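Local coordinates for protein DNA polymerase III, beta subunit (Thermotoga maritima, PDB 1VPK) that probably tethers DNA polymerases and other proteins to DNA as a ring-shaped head-to-tail homodimeric sliding clamp, giving replication its processivity, at residues 27-32 / 43-48; 55-60 / 64-69; 167-172 / 178-183; 272-277 / 301-306. All coordinates share one frame; numbering follows the deposited sequence.

Contact 1: residues 27-32 / 43-48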
loop_
_atom_site.group_PDB
_atom_site.type_symbol
_atom_site.label_atom_id
_atom_site.label_comp_id
_atom_site.label_asym_id
_atom_site.label_seq_id
_atom_site.Cartn_x
_atom_site.Cartn_y
_atom_site.Cartn_z
ATOM N N THR A 27 -10.825 10.438 16.345
ATOM C CA THR A 27 -9.901 9.352 16.064
ATOM C C THR A 27 -9.899 8.330 17.178
ATOM O O THR A 27 -9.942 7.114 16.931
ATOM C CB THR A 27 -8.462 9.913 15.858
ATOM O OG1 THR A 27 -8.487 10.785 14.731
ATOM C CG2 THR A 27 -7.470 8.841 15.560
ATOM N N ILE A 28 -9.858 8.819 18.405
ATOM C CA ILE A 28 -9.826 7.942 19.555
ATOM C C ILE A 28 -11.049 7.054 19.680
ATOM O O ILE A 28 -10.928 5.871 20.023
ATOM C CB ILE A 28 -9.646 8.738 20.856
ATOM C CG1 ILE A 28 -8.218 9.195 20.902
ATOM C CG2 ILE A 28 -9.978 7.856 22.112
ATOM C CD1 ILE A 28 -7.907 10.255 21.937
ATOM N N ALA A 29 -12.218 7.633 19.454
ATOM C CA ALA A 29 -13.488 6.907 19.479
ATOM C C ALA A 29 -13.752 5.983 18.307
ATOM O O ALA A 29 -14.572 5.065 18.433
ATOM C CB ALA A 29 -14.647 7.904 19.617
ATOM N N SER A 30 -13.048 6.189 17.197
ATOM C CA SER A 30 -13.413 5.613 15.925
ATOM C C SER A 30 -13.395 4.096 15.865
ATOM O O SER A 30 -14.176 3.544 15.132
ATOM C CB SER A 30 -12.557 6.167 14.775
ATOM O OG SER A 30 -11.226 5.831 14.982
ATOM N N LYS A 31 -12.537 3.430 16.646
ATOM C CA LYS A 31 -12.434 1.988 16.512
ATOM C C LYS A 31 -13.441 1.219 17.403
ATOM O O LYS A 31 -13.439 -0.015 17.456
ATOM C CB LYS A 31 -10.989 1.516 16.692
ATOM C CG LYS A 31 -10.063 1.979 15.556
ATOM C CD LYS A 31 -8.906 1.037 15.394
ATOM C CE LYS A 31 -8.046 1.244 14.114
ATOM N NZ LYS A 31 -7.101 0.013 14.029
ATOM N N ALA A 32 -14.311 1.945 18.072
ATOM C CA ALA A 32 -15.430 1.373 18.812
ATOM C C ALA A 32 -16.720 1.399 17.942
ATOM O O ALA A 32 -17.750 0.880 18.345
ATOM C CB ALA A 32 -15.641 2.103 20.076
ATOM N N ALA A 43 -22.876 2.665 13.583
ATOM C CA ALA A 43 -21.753 2.966 12.715
ATOM C C ALA A 43 -21.517 4.477 12.698
ATOM O O ALA A 43 -20.640 4.986 11.949
ATOM C CB ALA A 43 -22.019 2.383 11.295
ATOM N N GLY A 44 -22.288 5.213 13.530
ATOM C CA GLY A 44 -22.096 6.637 13.727
ATOM C C GLY A 44 -21.612 7.024 15.122
ATOM O O GLY A 44 -21.711 6.219 16.080
ATOM N N PHE A 45 -21.073 8.258 15.224
ATOM C CA PHE A 45 -20.705 8.867 16.499
ATOM C C PHE A 45 -21.901 9.547 17.110
ATOM O O PHE A 45 -22.616 10.319 16.433
ATOM C CB PHE A 45 -19.625 9.960 16.328
ATOM C CG PHE A 45 -18.348 9.448 15.798
ATOM C CD1 PHE A 45 -17.457 8.806 16.641
ATOM C CD2 PHE A 45 -18.009 9.641 14.486
ATOM C CE1 PHE A 45 -16.242 8.330 16.170
ATOM C CE2 PHE A 45 -16.794 9.151 13.984
ATOM C CZ PHE A 45 -15.930 8.466 14.825
ATOM N N LEU A 46 -22.099 9.330 18.395
ATOM C CA LEU A 46 -22.979 10.201 19.167
ATOM C C LEU A 46 -22.252 11.511 19.492
ATOM O O LEU A 46 -21.185 11.483 20.081
ATOM C CB LEU A 46 -23.399 9.523 20.483
ATOM C CG LEU A 46 -24.321 10.359 21.384
ATOM C CD1 LEU A 46 -25.689 10.402 20.860
ATOM C CD2 LEU A 46 -24.347 9.794 22.764
ATOM N N PHE A 47 -22.850 12.652 19.118
ATOM C CA PHE A 47 -22.416 13.972 19.581
ATOM C C PHE A 47 -23.481 14.404 20.580
ATOM O O PHE A 47 -24.674 14.442 20.261
ATOM C CB PHE A 47 -22.358 15.009 18.452
ATOM C CG PHE A 47 -21.119 14.940 17.578
ATOM C CD1 PHE A 47 -20.469 13.757 17.325
ATOM C CD2 PHE A 47 -20.651 16.081 16.984
ATOM C CE1 PHE A 47 -19.363 13.690 16.520
ATOM C CE2 PHE A 47 -19.485 16.046 16.147
ATOM C CZ PHE A 47 -18.849 14.873 15.918
ATOM N N GLU A 48 -23.049 14.733 21.796
ATOM C CA GLU A 48 -23.946 15.214 22.808
ATOM C C GLU A 48 -23.403 16.478 23.468
ATOM O O GLU A 48 -22.281 16.492 23.950
ATOM C CB GLU A 48 -24.134 14.145 23.864
ATOM C CG GLU A 48 -25.219 14.489 24.815
ATOM C CD GLU A 48 -25.627 13.354 25.732
ATOM O OE1 GLU A 48 -24.930 12.301 25.775
ATOM O OE2 GLU A 48 -26.661 13.563 26.410
#
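Helix-on-sheet packing in the N-terminal domain of the clamp is made between these two segments by one aromatic ring: Phe45, from the start of strand 44-50, pushes its outer edge against Ala29 of helix 19-29 and the following Ser30. The methyl CB of Ala29 lies 3.8 Å from Phe45 CE1, and the backbone of the next residue follows, with Ser30 CA 3.9 Å from the same ring carbon. Both meet the ring near its plane, so the phenyl group presents its rim to the helix. With its CG anti to the carbonyl carbon (chi1 -63°), the phenylalanine spans a gap of 8.0 Å between Ser30 CA and Phe45 CA, and no hydrogen bond crosses between the segments. The serine hydroxyl is occupied on its own side: Ser30 OG donates to Thr27 O at 2.7 Å, approaching from 27° out of the carbonyl plane, while Ser30 N reaches the same oxygen at 3.3 Å from the same face. Two bonds from one residue thus converge on Thr27 O, the hydroxyl one holding the side chain against the backbone. Asn215 of helix 207-218 also donates to Thr27 O. Around the ring, Ile56, Leu33, Ile87 and Gln88 supply further packing. A helix packed on an antiparallel sheet is the layer pairing of the DNA-clamp fold, made here through an alanine, a serine and the rim of a phenylalanine.

Contact 2: residues 55-60 / 64-69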
loop_
_atom_site.group_PDB
_atom_site.type_symbol
_atom_site.label_atom_id
_atom_site.label_comp_id
_atom_site.label_asym_id
_atom_site.label_seq_id
_atom_site.Cartn_x
_atom_site.Cartn_y
_atom_site.Cartn_z
ATOM N N TYR A 55 -19.634 15.792 24.551
ATOM C CA TYR A 55 -19.126 14.403 24.468
ATOM C C TYR A 55 -19.313 13.843 23.041
ATOM O O TYR A 55 -20.352 14.093 22.359
ATOM C CB TYR A 55 -19.908 13.472 25.399
ATOM C CG TYR A 55 -19.979 13.941 26.807
ATOM C CD1 TYR A 55 -18.915 13.768 27.652
ATOM C CD2 TYR A 55 -21.119 14.561 27.297
ATOM C CE1 TYR A 55 -18.969 14.215 28.943
ATOM C CE2 TYR A 55 -21.177 14.995 28.597
ATOM C CZ TYR A 55 -20.094 14.826 29.402
ATOM O OH TYR A 55 -20.127 15.243 30.698
ATOM N N ILE A 56 -18.305 13.100 22.610
ATOM C CA ILE A 56 -18.391 12.255 21.415
ATOM C C ILE A 56 -18.293 10.782 21.878
ATOM O O ILE A 56 -17.352 10.427 22.628
ATOM C CB ILE A 56 -17.254 12.559 20.475
ATOM C CG1 ILE A 56 -17.446 13.982 19.889
ATOM C CG2 ILE A 56 -17.148 11.511 19.377
ATOM C CD1 ILE A 56 -16.198 14.531 19.157
ATOM N N CYS A 57 -19.271 9.961 21.463
ATOM C CA CYS A 57 -19.303 8.527 21.826
ATOM C C CYS A 57 -19.369 7.596 20.611
ATOM O O CYS A 57 -19.846 7.974 19.522
ATOM C CB CYS A 57 -20.482 8.226 22.725
ATOM S SG CYS A 57 -20.576 9.255 24.216
ATOM N N ALA A 58 -18.913 6.373 20.813
ATOM C CA ALA A 58 -19.092 5.317 19.802
ATOM C C ALA A 58 -19.229 4.004 20.555
ATOM O O ALA A 58 -18.610 3.818 21.624
ATOM C CB ALA A 58 -17.920 5.263 18.935
ATOM N N THR A 59 -20.052 3.109 20.029
ATOM C CA THR A 59 -20.135 1.770 20.562
ATOM C C THR A 59 -20.590 0.805 19.483
ATOM O O THR A 59 -21.329 1.177 18.566
ATOM C CB THR A 59 -21.103 1.708 21.751
ATOM O OG1 THR A 59 -21.000 0.423 22.384
ATOM C CG2 THR A 59 -22.591 1.902 21.316
ATOM N N ASP A 60 -20.201 -0.438 19.661
ATOM C CA ASP A 60 -20.803 -1.575 18.981
ATOM C C ASP A 60 -21.501 -2.517 19.938
ATOM O O ASP A 60 -21.753 -3.644 19.603
ATOM C CB ASP A 60 -19.728 -2.341 18.228
ATOM C CG ASP A 60 -18.676 -2.944 19.133
ATOM O OD1 ASP A 60 -18.852 -2.988 20.370
ATOM O OD2 ASP A 60 -17.641 -3.387 18.590
ATOM N N GLY A 64 -17.544 0.413 24.265
ATOM C CA GLY A 64 -18.112 1.758 24.273
ATOM C C GLY A 64 -17.066 2.764 24.681
ATOM O O GLY A 64 -16.211 2.493 25.577
ATOM N N VAL A 65 -17.070 3.916 24.019
ATOM C CA VAL A 65 -16.115 4.971 24.303
ATOM C C VAL A 65 -16.889 6.241 24.501
ATOM O O VAL A 65 -17.748 6.559 23.671
ATOM C CB VAL A 65 -15.192 5.229 23.136
ATOM C CG1 VAL A 65 -14.236 6.433 23.466
ATOM C CG2 VAL A 65 -14.390 4.018 22.811
ATOM N N LYS A 66 -16.602 6.949 25.590
ATOM C CA LYS A 66 -17.187 8.259 25.870
ATOM C C LYS A 66 -15.994 9.211 26.038
ATOM O O LYS A 66 -15.231 9.106 27.009
ATOM C CB LYS A 66 -18.026 8.204 27.146
ATOM C CG LYS A 66 -18.813 9.483 27.438
ATOM C CD LYS A 66 -19.618 9.409 28.738
ATOM C CE LYS A 66 -20.535 10.598 28.844
ATOM N NZ LYS A 66 -21.432 10.590 30.060
ATOM N N ALA A 67 -15.819 10.090 25.047
ATOM C CA ALA A 67 -14.745 11.054 24.999
ATOM C C ALA A 67 -15.284 12.443 25.337
ATOM O O ALA A 67 -16.241 12.965 24.693
ATOM C CB ALA A 67 -14.147 11.033 23.611
ATOM N N THR A 68 -14.688 13.057 26.355
ATOM C CA THR A 68 -15.013 14.433 26.699
ATOM C C THR A 68 -14.147 15.363 25.814
ATOM O O THR A 68 -12.923 15.216 25.756
ATOM C CB THR A 68 -14.836 14.644 28.185
ATOM O OG1 THR A 68 -15.731 13.752 28.867
ATOM C CG2 THR A 68 -15.174 16.065 28.603
ATOM N N VAL A 69 -14.815 16.256 25.070
ATOM C CA VAL A 69 -14.137 17.162 24.156
ATOM C C VAL A 69 -13.867 18.472 24.911
ATOM O O VAL A 69 -14.766 19.083 25.518
ATOM C CB VAL A 69 -14.963 17.410 22.887
ATOM C CG1 VAL A 69 -14.144 18.183 21.840
ATOM C CG2 VAL A 69 -15.397 16.091 22.284
#
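Strands 53-59 and 63-68 form a beta hairpin in the N-terminal domain, and this contact is its antiparallel pairing, with segment axes 4.7 Å apart at closest approach and 167° between their directions. Two hydrogen-bonded pairs carry it. Ile56 and Ala67 exchange bonds in both directions, each 2.9 Å from N to O (Ile56 N to Ala67 O, Ala67 N to Ile56 O). Ala58 and Val65 do the same, and Val65 N sits 2.8 Å from Ala58 O. The hairpin belongs to the large sheet in which strand 44-50 flanks one side and strand 241-246, from the central domain, the other, so the sheet runs continuously across two domains. Ile56, Ala58, Val65 and Ala67 face helix 19-29 and the loop after it; at the end of this row Ile56 CD1 meets Val69 CG2 at 3.6 Å. Tyr55, Cys57, Lys66 and Thr68 lie on the other face. There Cys57 SG rests on the lysine stem, 3.7 Å from Lys66 CG. Fully extended from a CG anti to the backbone N (chi1 -173°), the lysine chain reaches the tyrosine ring and lays its ammonium over one face in a cation-pi contact: Lys66 NZ is 4.5 Å from the Tyr55 ring centroid and 9° off the normal. At the edge of that same ring, Thr68 OG1 stands 3.3 Å from Tyr55 CE1.

Contact 3: residues 167-172 / 178-183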
loop_
_atom_site.group_PDB
_atom_site.type_symbol
_atom_site.label_atom_id
_atom_site.label_comp_id
_atom_site.label_asym_id
_atom_site.label_seq_id
_atom_site.Cartn_x
_atom_site.Cartn_y
_atom_site.Cartn_z
ATOM N N ASN A 167 -10.047 -15.124 19.604
ATOM C CA ASN A 167 -10.256 -13.860 18.922
ATOM C C ASN A 167 -10.138 -12.703 19.935
ATOM O O ASN A 167 -11.125 -12.019 20.271
ATOM C CB ASN A 167 -11.646 -13.864 18.257
ATOM C CG ASN A 167 -11.919 -12.594 17.435
ATOM O OD1 ASN A 167 -12.912 -11.935 17.643
ATOM N ND2 ASN A 167 -10.994 -12.250 16.509
ATOM N N GLY A 168 -8.925 -12.518 20.447
ATOM C CA GLY A 168 -8.705 -11.565 21.515
ATOM C C GLY A 168 -7.376 -11.747 22.199
ATOM O O GLY A 168 -6.521 -12.540 21.763
ATOM N N VAL A 169 -7.199 -10.984 23.272
ATOM C CA VAL A 169 -6.000 -11.022 24.073
ATOM C C VAL A 169 -6.407 -11.267 25.515
ATOM O O VAL A 169 -7.336 -10.646 26.037
ATOM C CB VAL A 169 -5.198 -9.708 24.017
ATOM C CG1 VAL A 169 -3.907 -9.804 24.904
ATOM C CG2 VAL A 169 -4.845 -9.329 22.586
ATOM N N PHE A 170 -5.681 -12.187 26.129
ATOM C CA PHE A 170 -5.937 -12.630 27.485
ATOM C C PHE A 170 -5.039 -11.845 28.421
ATOM O O PHE A 170 -3.823 -11.742 28.202
ATOM C CB PHE A 170 -5.701 -14.156 27.574
ATOM C CG PHE A 170 -6.189 -14.784 28.864
ATOM C CD1 PHE A 170 -7.529 -14.723 29.230
ATOM C CD2 PHE A 170 -5.303 -15.469 29.694
ATOM C CE1 PHE A 170 -7.961 -15.302 30.408
ATOM C CE2 PHE A 170 -5.745 -16.046 30.891
ATOM C CZ PHE A 170 -7.062 -15.966 31.232
ATOM N N TRP A 171 -5.636 -11.302 29.475
ATOM C CA TRP A 171 -4.919 -10.530 30.469
ATOM C C TRP A 171 -4.838 -11.339 31.749
ATOM O O TRP A 171 -5.865 -11.787 32.235
ATOM C CB TRP A 171 -5.654 -9.221 30.777
ATOM C CG TRP A 171 -5.810 -8.267 29.640
ATOM C CD1 TRP A 171 -6.318 -8.531 28.407
ATOM C CD2 TRP A 171 -5.539 -6.856 29.671
ATOM N NE1 TRP A 171 -6.322 -7.374 27.634
ATOM C CE2 TRP A 171 -5.844 -6.338 28.395
ATOM C CE3 TRP A 171 -5.051 -5.984 30.653
ATOM C CZ2 TRP A 171 -5.695 -4.976 28.085
ATOM C CZ3 TRP A 171 -4.849 -4.657 30.327
ATOM C CH2 TRP A 171 -5.196 -4.160 29.058
ATOM N N GLU A 172 -3.625 -11.476 32.312
ATOM C CA GLU A 172 -3.422 -12.073 33.620
ATOM C C GLU A 172 -2.701 -11.123 34.538
ATOM O O GLU A 172 -1.552 -10.703 34.263
ATOM C CB GLU A 172 -2.573 -13.329 33.527
ATOM C CG GLU A 172 -3.249 -14.472 32.829
ATOM C CD GLU A 172 -2.296 -15.652 32.705
ATOM O OE1 GLU A 172 -1.653 -16.013 33.693
ATOM O OE2 GLU A 172 -2.159 -16.183 31.601
ATOM N N LEU A 178 1.760 -7.975 35.104
ATOM C CA LEU A 178 0.774 -8.130 34.050
ATOM C C LEU A 178 1.381 -8.931 32.934
ATOM O O LEU A 178 2.510 -8.676 32.511
ATOM C CB LEU A 178 0.368 -6.766 33.472
ATOM C CG LEU A 178 -0.538 -6.733 32.242
ATOM C CD1 LEU A 178 -1.911 -7.210 32.614
ATOM C CD2 LEU A 178 -0.635 -5.321 31.672
ATOM N N ARG A 179 0.600 -9.889 32.460
ATOM C CA ARG A 179 0.936 -10.698 31.312
ATOM C C ARG A 179 -0.214 -10.628 30.350
ATOM O O ARG A 179 -1.360 -10.739 30.740
ATOM C CB ARG A 179 1.147 -12.153 31.730
ATOM C CG ARG A 179 1.398 -13.135 30.588
ATOM C CD ARG A 179 1.523 -14.605 31.083
ATOM N NE ARG A 179 2.706 -14.869 31.891
ATOM C CZ ARG A 179 3.088 -16.106 32.262
ATOM N NH1 ARG A 179 2.401 -17.168 31.876
ATOM N NH2 ARG A 179 4.159 -16.278 32.978
ATOM N N LEU A 180 0.132 -10.474 29.078
ATOM C CA LEU A 180 -0.779 -10.544 27.996
ATOM C C LEU A 180 -0.440 -11.724 27.115
ATOM O O LEU A 180 0.731 -11.980 26.860
ATOM C CB LEU A 180 -0.666 -9.277 27.157
ATOM C CG LEU A 180 -1.009 -7.944 27.801
ATOM C CD1 LEU A 180 -0.947 -6.836 26.708
ATOM C CD2 LEU A 180 -2.396 -8.011 28.470
ATOM N N VAL A 181 -1.468 -12.420 26.637
ATOM C CA VAL A 181 -1.286 -13.602 25.802
ATOM C C VAL A 181 -2.265 -13.579 24.649
ATOM O O VAL A 181 -3.413 -13.243 24.822
ATOM C CB VAL A 181 -1.512 -14.920 26.586
ATOM C CG1 VAL A 181 -0.962 -16.139 25.789
ATOM C CG2 VAL A 181 -0.810 -14.873 27.907
ATOM N N ALA A 182 -1.798 -13.963 23.476
ATOM C CA ALA A 182 -2.675 -14.104 22.330
ATOM C C ALA A 182 -2.226 -15.289 21.528
ATOM O O ALA A 182 -1.013 -15.574 21.452
ATOM C CB ALA A 182 -2.654 -12.815 21.449
ATOM N N SER A 183 -3.190 -15.976 20.917
ATOM C CA SER A 183 -2.908 -17.160 20.120
ATOM C C SER A 183 -4.011 -17.386 19.103
ATOM O O SER A 183 -5.138 -16.934 19.308
ATOM C CB SER A 183 -2.842 -18.397 21.019
ATOM O OG SER A 183 -2.665 -19.560 20.231
HETATM O O HOH W 1 -5.835 -14.929 21.386
#
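Trp171 and Leu180 stand side by side, pointing the same way from neighbouring strands, and the leucine methyl lies over a face of the indole. Leu180 CD2 is 3.6 Å from the centroid of the Trp171 five-membered ring and 14° off its normal, a CH-pi contact. As a non-hydrogen-bonded pair, both with CG anti to the carbonyl carbon, they leave the sheet alongside each other. Leu178 approaches the benzo side obliquely, its CD1 3.9 Å from Trp171 CE3, while Phe203 stacks on the indole. The pairing is a beta hairpin of the central domain, strands 168-174 and 177-183; helices 143-153 and 207-218 cover the face bearing Val169, Trp171, Leu178 and Leu180. Its backbone bonds are nearly straight at Phe170 N to Val181 O (2.8 Å) and Glu172 N to Arg179 O (2.9 Å). On the face of Phe170 and Val181, Glu172 and Arg179 also run alongside, but with carboxylate and guanidinium planes 56° apart. Glu172 OE1 remains 4.6 Å from Arg179 NH1, beyond a salt bridge and well out of the guanidinium plane, so any attraction is probably one of charges alone. Tyr255 OH bonds to both Glu172 OE2 and Arg179 NH1, and Glu192 pairs with Arg179 NE. Where the strands part, one water accepts from Ser183 N at 2.9 Å and lies close to Gly168 O.

Contact 4: residues 272-277 / 301-306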
loop_
_atom_site.group_PDB
_atom_site.type_symbol
_atom_site.label_atom_id
_atom_site.label_comp_id
_atom_site.label_asym_id
_atom_site.label_seq_id
_atom_site.Cartn_x
_atom_site.Cartn_y
_atom_site.Cartn_z
ATOM N N LYS A 272 17.887 -10.263 11.504
ATOM C CA LYS A 272 18.025 -9.844 10.091
ATOM C C LYS A 272 18.394 -11.010 9.161
ATOM O O LYS A 272 17.786 -11.158 8.116
ATOM C CB LYS A 272 19.104 -8.772 9.979
ATOM C CG LYS A 272 19.386 -8.220 8.588
ATOM C CD LYS A 272 20.572 -7.288 8.620
ATOM C CE LYS A 272 20.723 -6.503 7.326
ATOM N NZ LYS A 272 19.625 -5.486 7.144
ATOM N N GLU A 273 19.358 -11.826 9.570
ATOM C CA GLU A 273 19.864 -13.019 8.813
ATOM C C GLU A 273 18.776 -14.056 8.524
ATOM O O GLU A 273 18.554 -14.482 7.383
ATOM C CB GLU A 273 21.020 -13.663 9.642
ATOM C CG GLU A 273 21.497 -15.072 9.288
ATOM C CD GLU A 273 22.681 -15.621 10.186
ATOM O OE1 GLU A 273 22.865 -15.282 11.409
ATOM O OE2 GLU A 273 23.410 -16.482 9.620
ATOM N N LEU A 274 18.035 -14.406 9.551
ATOM C CA LEU A 274 16.918 -15.318 9.380
ATOM C C LEU A 274 15.763 -14.704 8.594
ATOM O O LEU A 274 15.138 -15.399 7.792
ATOM C CB LEU A 274 16.432 -15.757 10.735
ATOM C CG LEU A 274 15.320 -16.808 10.747
ATOM C CD1 LEU A 274 15.734 -18.054 10.023
ATOM C CD2 LEU A 274 14.962 -17.112 12.191
ATOM N N ARG A 275 15.414 -13.449 8.873
ATOM C CA ARG A 275 14.374 -12.742 8.085
ATOM C C ARG A 275 14.709 -12.756 6.598
ATOM O O ARG A 275 13.859 -13.043 5.756
ATOM C CB ARG A 275 14.215 -11.305 8.600
ATOM C CG ARG A 275 13.159 -10.422 7.908
ATOM C CD ARG A 275 13.575 -8.892 7.853
ATOM N NE ARG A 275 14.091 -8.427 9.159
ATOM C CZ ARG A 275 15.000 -7.464 9.364
ATOM N NH1 ARG A 275 15.525 -6.779 8.347
ATOM N NH2 ARG A 275 15.385 -7.190 10.617
ATOM N N GLU A 276 15.964 -12.492 6.262
ATOM C CA GLU A 276 16.371 -12.481 4.874
ATOM C C GLU A 276 16.328 -13.879 4.251
ATOM O O GLU A 276 15.977 -14.068 3.091
ATOM C CB GLU A 276 17.754 -11.823 4.742
ATOM C CG GLU A 276 17.710 -10.328 4.923
ATOM C CD GLU A 276 19.101 -9.656 4.997
ATOM O OE1 GLU A 276 20.166 -10.330 5.006
ATOM O OE2 GLU A 276 19.109 -8.411 5.093
ATOM N N SER A 277 16.696 -14.876 5.024
ATOM C CA SER A 277 16.658 -16.275 4.577
ATOM C C SER A 277 15.230 -16.696 4.368
ATOM O O SER A 277 14.914 -17.336 3.357
ATOM C CB SER A 277 17.327 -17.182 5.623
ATOM O OG SER A 277 17.419 -18.520 5.164
ATOM N N MET A 301 22.244 -23.944 9.685
ATOM C CA MET A 301 20.904 -24.392 9.547
ATOM C C MET A 301 20.586 -24.188 8.079
ATOM O O MET A 301 20.853 -23.108 7.565
ATOM C CB MET A 301 20.067 -23.497 10.455
ATOM C CG MET A 301 18.688 -23.802 10.552
ATOM S SD MET A 301 17.891 -22.871 11.883
ATOM C CE MET A 301 18.047 -21.164 11.446
ATOM N N ARG A 302 20.086 -25.214 7.391
ATOM C CA ARG A 302 19.608 -25.060 6.013
ATOM C C ARG A 302 18.100 -24.908 6.014
ATOM O O ARG A 302 17.402 -25.659 6.709
ATOM C CB ARG A 302 19.978 -26.275 5.156
ATOM C CG ARG A 302 21.500 -26.614 5.106
ATOM C CD ARG A 302 21.723 -28.003 4.500
ATOM N NE ARG A 302 21.998 -27.960 3.064
ATOM C CZ ARG A 302 21.544 -28.827 2.144
ATOM N NH1 ARG A 302 20.713 -29.821 2.462
ATOM N NH2 ARG A 302 21.879 -28.674 0.861
ATOM N N LEU A 303 17.593 -23.945 5.250
ATOM C CA LEU A 303 16.170 -23.748 5.091
ATOM C C LEU A 303 15.800 -24.244 3.694
ATOM O O LEU A 303 16.408 -23.831 2.714
ATOM C CB LEU A 303 15.736 -22.271 5.235
ATOM C CG LEU A 303 16.022 -21.380 6.454
ATOM C CD1 LEU A 303 14.903 -20.450 6.790
ATOM C CD2 LEU A 303 16.460 -22.144 7.644
ATOM N N VAL A 304 14.795 -25.109 3.602
ATOM C CA VAL A 304 14.478 -25.756 2.359
ATOM C C VAL A 304 13.005 -25.591 2.057
ATOM O O VAL A 304 12.158 -25.873 2.925
ATOM C CB VAL A 304 14.825 -27.257 2.417
ATOM C CG1 VAL A 304 14.375 -27.993 1.111
ATOM C CG2 VAL A 304 16.300 -27.421 2.673
ATOM N N SER A 305 12.691 -25.143 0.847
ATOM C CA SER A 305 11.290 -25.152 0.381
ATOM C C SER A 305 11.190 -25.720 -1.037
ATOM O O SER A 305 12.082 -25.545 -1.867
ATOM C CB SER A 305 10.664 -23.750 0.531
ATOM O OG SER A 305 9.252 -23.785 0.304
ATOM N N LYS A 306 10.107 -26.452 -1.313
ATOM C CA LYS A 306 9.946 -27.090 -2.605
ATOM C C LYS A 306 8.548 -26.853 -3.095
ATOM O O LYS A 306 7.601 -26.846 -2.318
ATOM C CB LYS A 306 10.209 -28.592 -2.558
ATOM C CG LYS A 306 11.489 -28.976 -1.904
ATOM C CD LYS A 306 11.703 -30.506 -1.880
ATOM C CE LYS A 306 12.979 -30.836 -1.037
ATOM N NZ LYS A 306 13.491 -32.219 -1.361
#
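Helix segment 272-277 runs nearly along strand segment 301-306, their directions 23° apart and their axes 10.7 Å from each other at closest approach, a spacing that leaves side chains alone to bridge the layers. Leu303 reaches from the strand toward the helix, meeting Leu274 and Ser277, which lie about one helical turn apart. Leu274 CD1 touches Leu303 CD1 at 4.1 Å and Met301 CE at the same 4.1 Å, and the leucine crosses both strand side chains at about a right angle. Met301 gets its methyl there by extending from a CG anti to the backbone N (chi1 -176°) and then bending at its last torsion (62°), which folds CE toward the helix. The serine contact is of mixed character: Ser277 OG lies 3.4 Å from Leu303 CG and 3.6 Å from Leu303 CD1, yet the hydroxyl is satisfied by a hydrogen bond with Asp315 of the adjacent strand 311-318. A buried polar atom is thus placed against an aliphatic branch without losing its partner. Val292, Phe294, Leu278 and Val281 also touch Leu303. Met301 and Leu303, both turned to the helix from one side of their strand, give the helix-on-sheet packing characteristic of the DNA-clamp fold, here in the C-terminal domain.

Overall arrangement
The four contacts sample the three domains of one clamp subunit. Contacts 1 and 2 form one unit of the N-terminal domain, with centres 6 Å apart: strands 44-50 and 53-59 are sheet neighbours, joined by probable hydrogen bonds from Tyr55 N to Glu48 O and Cys57 N to Leu46 O, while Ala32 packs on Val65. Contact 3 lies in the central domain, its centre about 25 Å from that of contact 2, in another sheet, which continues into the C-terminal domain. Contact 4 is in a separate four-stranded sheet there, about 30 Å from contact 3 and 47 Å from contact 2 between centres. Contacts 1 and 4 repeat helix-on-sheet packing at opposite sides of the chain's centre.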